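Long-range contacts in probable arylamine n-acetyl transferase (Mycobacterium abscessus, PDB 4GUZ), which probably transfers an acetyl group from acetyl coenzyme A to the nitrogen of arylamines: residues T218-V222 and I232-R236; D169-E175 and S187-L193. All blocks are in the same frame, centred on the assembly; numbering follows the deposited sequence.

Interaction 1: T218-V222 and I232-R236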
loop_
_atom_site.group_PDB
_atom_site.type_symbol
_atom_site.label_atom_id
_atom_site.label_comp_id
_atom_site.label_asym_id
_atom_site.label_seq_id
_atom_site.Cartn_x
_atom_site.Cartn_y
_atom_site.Cartn_z
ATOM N N THR A 218 -13.988 4.598 8.924
ATOM C CA THR A 218 -15.097 3.928 9.601
ATOM C C THR A 218 -15.342 2.462 9.215
ATOM O O THR A 218 -15.896 1.733 10.041
ATOM C CB THR A 218 -16.396 4.729 9.403
ATOM O OG1 THR A 218 -16.553 5.073 8.022
ATOM C CG2 THR A 218 -16.435 5.998 10.268
ATOM N N ARG A 219 -14.987 2.024 7.992
ATOM C CA ARG A 219 -15.322 0.649 7.603
ATOM C C ARG A 219 -14.104 -0.165 7.181
ATOM O O ARG A 219 -13.227 0.358 6.507
ATOM C CB ARG A 219 -16.359 0.671 6.486
ATOM C CG ARG A 219 -17.725 1.195 6.965
ATOM C CD ARG A 219 -18.557 1.766 5.841
ATOM N NE ARG A 219 -18.706 0.833 4.722
ATOM C CZ ARG A 219 -19.703 -0.031 4.584
ATOM N NH1 ARG A 219 -20.654 -0.112 5.505
ATOM N NH2 ARG A 219 -19.759 -0.822 3.518
ATOM N N ALA A 220 -14.063 -1.452 7.601
ATOM C CA ALA A 220 -12.978 -2.399 7.343
ATOM C C ALA A 220 -12.655 -2.524 5.852
ATOM O O ALA A 220 -13.550 -2.616 5.024
ATOM C CB ALA A 220 -13.331 -3.766 7.913
ATOM N N PHE A 221 -11.359 -2.438 5.522
ATOM C CA PHE A 221 -10.852 -2.607 4.162
ATOM C C PHE A 221 -9.579 -3.398 4.295
ATOM O O PHE A 221 -8.643 -2.945 4.949
ATOM C CB PHE A 221 -10.642 -1.276 3.428
ATOM C CG PHE A 221 -10.758 -1.395 1.920
ATOM C CD1 PHE A 221 -11.999 -1.532 1.308
ATOM C CD2 PHE A 221 -9.628 -1.339 1.111
ATOM C CE1 PHE A 221 -12.101 -1.647 -0.087
ATOM C CE2 PHE A 221 -9.737 -1.396 -0.288
ATOM C CZ PHE A 221 -10.971 -1.551 -0.875
ATOM N N VAL A 222 -9.593 -4.629 3.790
ATOM C CA VAL A 222 -8.465 -5.556 3.907
ATOM C C VAL A 222 -8.121 -6.058 2.511
ATOM O O VAL A 222 -9.019 -6.317 1.710
ATOM C CB VAL A 222 -8.818 -6.698 4.904
ATOM C CG1 VAL A 222 -7.658 -7.661 5.075
ATOM C CG2 VAL A 222 -9.239 -6.129 6.266
ATOM N N ILE A 232 -10.156 -8.832 -1.581
ATOM C CA ILE A 232 -10.468 -7.562 -0.950
ATOM C C ILE A 232 -11.690 -7.772 -0.078
ATOM O O ILE A 232 -12.731 -8.162 -0.599
ATOM C CB ILE A 232 -10.721 -6.381 -1.944
ATOM C CG1 ILE A 232 -9.506 -6.050 -2.851
ATOM C CG2 ILE A 232 -11.179 -5.123 -1.163
ATOM C CD1 ILE A 232 -9.781 -4.951 -4.017
ATOM N N LEU A 233 -11.576 -7.487 1.218
ATOM C CA LEU A 233 -12.724 -7.473 2.111
ATOM C C LEU A 233 -13.185 -6.017 2.209
ATOM O O LEU A 233 -12.440 -5.149 2.678
ATOM C CB LEU A 233 -12.386 -8.076 3.485
ATOM C CG LEU A 233 -13.503 -8.019 4.528
ATOM C CD1 LEU A 233 -14.663 -8.952 4.154
ATOM C CD2 LEU A 233 -12.985 -8.346 5.908
ATOM N N ASP A 234 -14.381 -5.734 1.687
ATOM C CA ASP A 234 -14.928 -4.390 1.687
ATOM C C ASP A 234 -16.029 -4.401 2.748
ATOM O O ASP A 234 -17.163 -4.798 2.468
ATOM C CB ASP A 234 -15.427 -4.016 0.270
ATOM C CG ASP A 234 -15.849 -2.565 0.117
ATOM O OD1 ASP A 234 -15.763 -1.813 1.111
ATOM O OD2 ASP A 234 -16.272 -2.179 -1.008
ATOM N N HIS A 235 -15.638 -4.087 4.000
ATOM C CA HIS A 235 -16.477 -4.107 5.207
ATOM C C HIS A 235 -16.806 -5.584 5.508
ATOM O O HIS A 235 -15.938 -6.276 6.049
ATOM C CB HIS A 235 -17.722 -3.199 5.078
ATOM C CG HIS A 235 -18.437 -2.948 6.366
ATOM N ND1 HIS A 235 -17.775 -2.455 7.477
ATOM C CD2 HIS A 235 -19.752 -3.071 6.661
ATOM C CE1 HIS A 235 -18.699 -2.325 8.417
ATOM N NE2 HIS A 235 -19.903 -2.674 7.974
ATOM N N ARG A 236 -17.982 -6.086 5.091
ATOM C CA ARG A 236 -18.379 -7.493 5.277
ATOM C C ARG A 236 -18.492 -8.232 3.919
ATOM O O ARG A 236 -18.886 -9.397 3.874
ATOM C CB ARG A 236 -19.721 -7.566 6.035
ATOM C CG ARG A 236 -19.596 -7.339 7.539
ATOM C CD ARG A 236 -20.949 -7.099 8.198
ATOM N NE ARG A 236 -21.906 -8.182 7.952
ATOM C CZ ARG A 236 -23.133 -8.238 8.464
ATOM N NH1 ARG A 236 -23.570 -7.278 9.273
ATOM N NH2 ARG A 236 -23.929 -9.263 8.184
#

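Interaction 2: D169-E175 and S187-L193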
loop_
_atom_site.group_PDB
_atom_site.type_symbol
_atom_site.label_atom_id
_atom_site.label_comp_id
_atom_site.label_asym_id
_atom_site.label_seq_id
_atom_site.Cartn_x
_atom_site.Cartn_y
_atom_site.Cartn_z
ATOM N N ASP A 169 1.816 18.955 -13.475
ATOM C CA ASP A 169 2.535 18.036 -14.356
ATOM C C ASP A 169 2.686 16.778 -13.549
ATOM O O ASP A 169 3.381 16.778 -12.536
ATOM C CB ASP A 169 3.896 18.623 -14.819
ATOM C CG ASP A 169 4.804 17.636 -15.527
ATOM O OD1 ASP A 169 4.288 16.653 -16.099
ATOM O OD2 ASP A 169 6.031 17.832 -15.492
ATOM N N GLY A 170 1.967 15.737 -13.936
ATOM C CA GLY A 170 1.992 14.513 -13.149
ATOM C C GLY A 170 1.708 13.281 -13.977
ATOM O O GLY A 170 1.670 13.353 -15.208
ATOM N N TRP A 171 1.493 12.154 -13.290
ATOM C CA TRP A 171 1.201 10.875 -13.936
ATOM C C TRP A 171 -0.085 10.275 -13.421
ATOM O O TRP A 171 -0.384 10.403 -12.232
ATOM C CB TRP A 171 2.331 9.849 -13.665
ATOM C CG TRP A 171 3.614 10.090 -14.400
ATOM C CD1 TRP A 171 4.080 9.400 -15.487
ATOM C CD2 TRP A 171 4.587 11.106 -14.121
ATOM N NE1 TRP A 171 5.270 9.946 -15.919
ATOM C CE2 TRP A 171 5.600 11.000 -15.107
ATOM C CE3 TRP A 171 4.706 12.099 -13.131
ATOM C CZ2 TRP A 171 6.708 11.850 -15.134
ATOM C CZ3 TRP A 171 5.764 12.988 -13.198
ATOM C CH2 TRP A 171 6.772 12.839 -14.169
ATOM N N THR A 172 -0.751 9.480 -14.272
ATOM C CA THR A 172 -1.884 8.678 -13.854
ATOM C C THR A 172 -1.450 7.244 -13.949
ATOM O O THR A 172 -0.980 6.824 -15.008
ATOM C CB THR A 172 -3.163 8.939 -14.699
ATOM O OG1 THR A 172 -3.491 10.318 -14.670
ATOM C CG2 THR A 172 -4.381 8.081 -14.254
ATOM N N LEU A 173 -1.631 6.481 -12.866
ATOM C CA LEU A 173 -1.435 5.043 -12.913
ATOM C C LEU A 173 -2.820 4.437 -13.024
ATOM O O LEU A 173 -3.670 4.742 -12.181
ATOM C CB LEU A 173 -0.672 4.481 -11.707
ATOM C CG LEU A 173 -0.425 2.978 -11.759
ATOM C CD1 LEU A 173 0.757 2.650 -12.695
ATOM C CD2 LEU A 173 -0.155 2.409 -10.366
ATOM N N SER A 174 -3.070 3.634 -14.078
ATOM C CA SER A 174 -4.383 3.000 -14.302
ATOM C C SER A 174 -4.270 1.487 -14.242
ATOM O O SER A 174 -3.198 0.929 -14.510
ATOM C CB SER A 174 -4.973 3.394 -15.661
ATOM O OG SER A 174 -5.152 4.797 -15.808
ATOM N N GLU A 175 -5.382 0.816 -13.939
ATOM C CA GLU A 175 -5.377 -0.658 -13.940
ATOM C C GLU A 175 -6.231 -1.087 -15.102
ATOM O O GLU A 175 -7.145 -0.352 -15.481
ATOM C CB GLU A 175 -5.860 -1.258 -12.602
ATOM C CG GLU A 175 -7.274 -0.839 -12.199
ATOM C CD GLU A 175 -7.799 -1.434 -10.905
ATOM O OE1 GLU A 175 -7.204 -1.157 -9.839
ATOM O OE2 GLU A 175 -8.840 -2.131 -10.948
ATOM N N SER A 187 -8.567 4.563 -14.043
ATOM C CA SER A 187 -7.570 5.330 -13.275
ATOM C C SER A 187 -7.549 4.875 -11.822
ATOM O O SER A 187 -8.614 4.711 -11.221
ATOM C CB SER A 187 -7.832 6.832 -13.342
ATOM O OG SER A 187 -9.021 7.192 -12.653
ATOM N N ARG A 188 -6.345 4.638 -11.264
ATOM C CA ARG A 188 -6.195 4.290 -9.846
ATOM C C ARG A 188 -5.913 5.559 -9.075
ATOM O O ARG A 188 -6.709 5.987 -8.260
ATOM C CB ARG A 188 -5.060 3.285 -9.613
ATOM C CG ARG A 188 -5.495 1.868 -9.553
ATOM C CD ARG A 188 -4.351 1.031 -9.048
ATOM N NE ARG A 188 -4.729 -0.374 -9.096
ATOM C CZ ARG A 188 -3.960 -1.370 -8.697
ATOM N NH1 ARG A 188 -2.736 -1.132 -8.239
ATOM N NH2 ARG A 188 -4.396 -2.621 -8.778
ATOM N N HIS A 189 -4.759 6.163 -9.347
ATOM C CA HIS A 189 -4.347 7.404 -8.706
ATOM C C HIS A 189 -3.592 8.297 -9.678
ATOM O O HIS A 189 -3.141 7.842 -10.737
ATOM C CB HIS A 189 -3.469 7.100 -7.463
ATOM C CG HIS A 189 -2.258 6.237 -7.696
ATOM N ND1 HIS A 189 -1.165 6.701 -8.403
ATOM C CD2 HIS A 189 -1.965 5.014 -7.186
ATOM C CE1 HIS A 189 -0.286 5.717 -8.389
ATOM N NE2 HIS A 189 -0.710 4.690 -7.633
ATOM N N THR A 190 -3.470 9.570 -9.316
ATOM C CA THR A 190 -2.626 10.540 -10.019
ATOM C C THR A 190 -1.547 10.931 -9.028
ATOM O O THR A 190 -1.803 10.920 -7.830
ATOM C CB THR A 190 -3.382 11.772 -10.551
ATOM O OG1 THR A 190 -3.898 12.545 -9.455
ATOM C CG2 THR A 190 -4.477 11.420 -11.566
ATOM N N PHE A 191 -0.356 11.252 -9.491
ATOM C CA PHE A 191 0.697 11.694 -8.570
ATOM C C PHE A 191 1.576 12.727 -9.248
ATOM O O PHE A 191 1.607 12.817 -10.463
ATOM C CB PHE A 191 1.550 10.523 -8.026
ATOM C CG PHE A 191 2.260 9.678 -9.069
ATOM C CD1 PHE A 191 1.634 8.582 -9.638
ATOM C CD2 PHE A 191 3.568 9.962 -9.446
ATOM C CE1 PHE A 191 2.275 7.822 -10.623
ATOM C CE2 PHE A 191 4.214 9.207 -10.418
ATOM C CZ PHE A 191 3.573 8.124 -10.986
ATOM N N VAL A 192 2.290 13.495 -8.432
ATOM C CA VAL A 192 3.295 14.487 -8.823
ATOM C C VAL A 192 4.565 14.103 -8.058
ATOM O O VAL A 192 4.476 13.458 -7.011
ATOM C CB VAL A 192 2.835 15.940 -8.557
ATOM C CG1 VAL A 192 1.620 16.300 -9.425
ATOM C CG2 VAL A 192 2.557 16.180 -7.083
ATOM N N LEU A 193 5.733 14.499 -8.566
ATOM C CA LEU A 193 6.989 14.113 -7.944
ATOM C C LEU A 193 7.439 15.052 -6.829
ATOM O O LEU A 193 8.549 14.866 -6.333
ATOM C CB LEU A 193 8.083 14.013 -8.998
ATOM C CG LEU A 193 7.806 13.034 -10.167
ATOM C CD1 LEU A 193 8.973 13.040 -11.138
ATOM C CD2 LEU A 193 7.513 11.606 -9.653
HETATM O O HOH W 1 5.538 16.083 -11.051
#

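Interaction 1: T218-V222 and I232-R236
R219 and H235 meet just beyond the paired strands of an antiparallel β-hairpin, the arginine lying across the imidazole at about a right angle. Followed outward, R219 CB is 3.6 Å from H235 ND1. CG, anti to the carbonyl carbon (chi1 -68°), makes a CH-pi contact with the ring, 4.1 Å from its centroid. The chain then bends at chi3 (53°), which turns the guanidinium back over the imidazole: CZ stands above CG of H235, NH1 approaches H235 CD2 at 3.3 Å, and NH2 reaches H235 CB. The two flat groups stack with their planes 28° apart. D234 presents its carboxylate nearby, with R219 NH2 and D234 OD1 still 4.8 Å apart, too far for a salt bridge.

Just outside the ladder, H235 N donates to A220 O over 2.8 Å; within it, V222 and L233 form a hydrogen-bonded pair, exchanging two backbone bonds while their CB atoms touch on the face covered by helix 254-263. On the other face F221, in a non-hydrogen-bonded pair with D234, receives the methyl CG2 of I232 over its ring, with F221 CZ 3.6 Å from I232 CG2. OD1 of D234 sits at the ring edge, near its plane. The side-chain amide of N50 bonds to F221 N through OD1 and to R219 O through ND2.

The contact thus passes from apolar and backbone pairing in the strands to a guanidinium-imidazole stack at the loop end. If H235 is neutral, its ring could favour the arginine's charge, and the nearby D234 carboxylate would probably add a modest electrostatic attraction.

Interaction 2: D169-E175 and S187-L193
Backbone hydrogen bonds join W171 to F191 and L173 to H189 in this antiparallel strand pair. W171 N to F191 O and F191 N to W171 O are both 2.9 Å, and L173 N donates to H189 O. The return bond is displaced: L173 O takes R188 N at 2.8 Å, while H189 N reaches the same oxygen only weakly. R188 and H189 therefore both face L173, a classic β-bulge, and beyond it S174 pairs with S187. Near the other end, a water donates to D169 O and accepts from L193 N.

At the bulge R188 points toward the E175 strand and forms a salt bridge with E175. R188 NE donates to E175 OE1 over 2.7 Å in a nearly straight bond (170°). OE1 accepts on its anti lone pair and lies at the guanidinium edge, close to that group's plane, although the carboxylate is turned 67° from it. NH2 adds a weak bond to the same oxygen.

Apolar and aromatic contacts occupy the face bearing W171, L173, H189 and F191. CG of F191 lies between its backbone N and carbonyl carbon (chi1 59°), leaning the ring toward the neighbouring strand, where W171 CB rests over one face and touches F191 CZ at 3.4 Å. The indole and this ring are nearly parallel but slid apart, barely overlapping. W171 CZ3 is 3.7 Å from L193 CG. L173 lies alongside H189, its CB 3.6 Å from H189 CE1. T172 and T190 run side by side on the opposite face.

H189 NE2 bonds to D131, and its ring meets H116. H116 and D131, with C79, form a probable Cys-His-Asp triad, consistent with the arylamine N-acetyltransferase fold, so the bulged hairpin would place H189 in the second shell of the presumed active site.

Overall arrangement
Interactions 1 and 2 are each built on an antiparallel β-hairpin, but in different sheets of the chain. Strands 170-176 and 185-196 of interaction 2 are inner strands of the larger sheet; strands 221-226 and 229-234 of interaction 1 belong to the smaller. Their centres are 24 Å apart, and their nearest atoms remain about 7 Å apart without touching. T136 lies near both: the side chain of I232 touches it, and its carbonyl receives a weak hydrogen bond from R188 NH1. Of the two, interaction 2 bears directly on the probable C79-H116-D131 triad, through H189. Interaction 1 instead joins its sheet to N50 and helix 254-263.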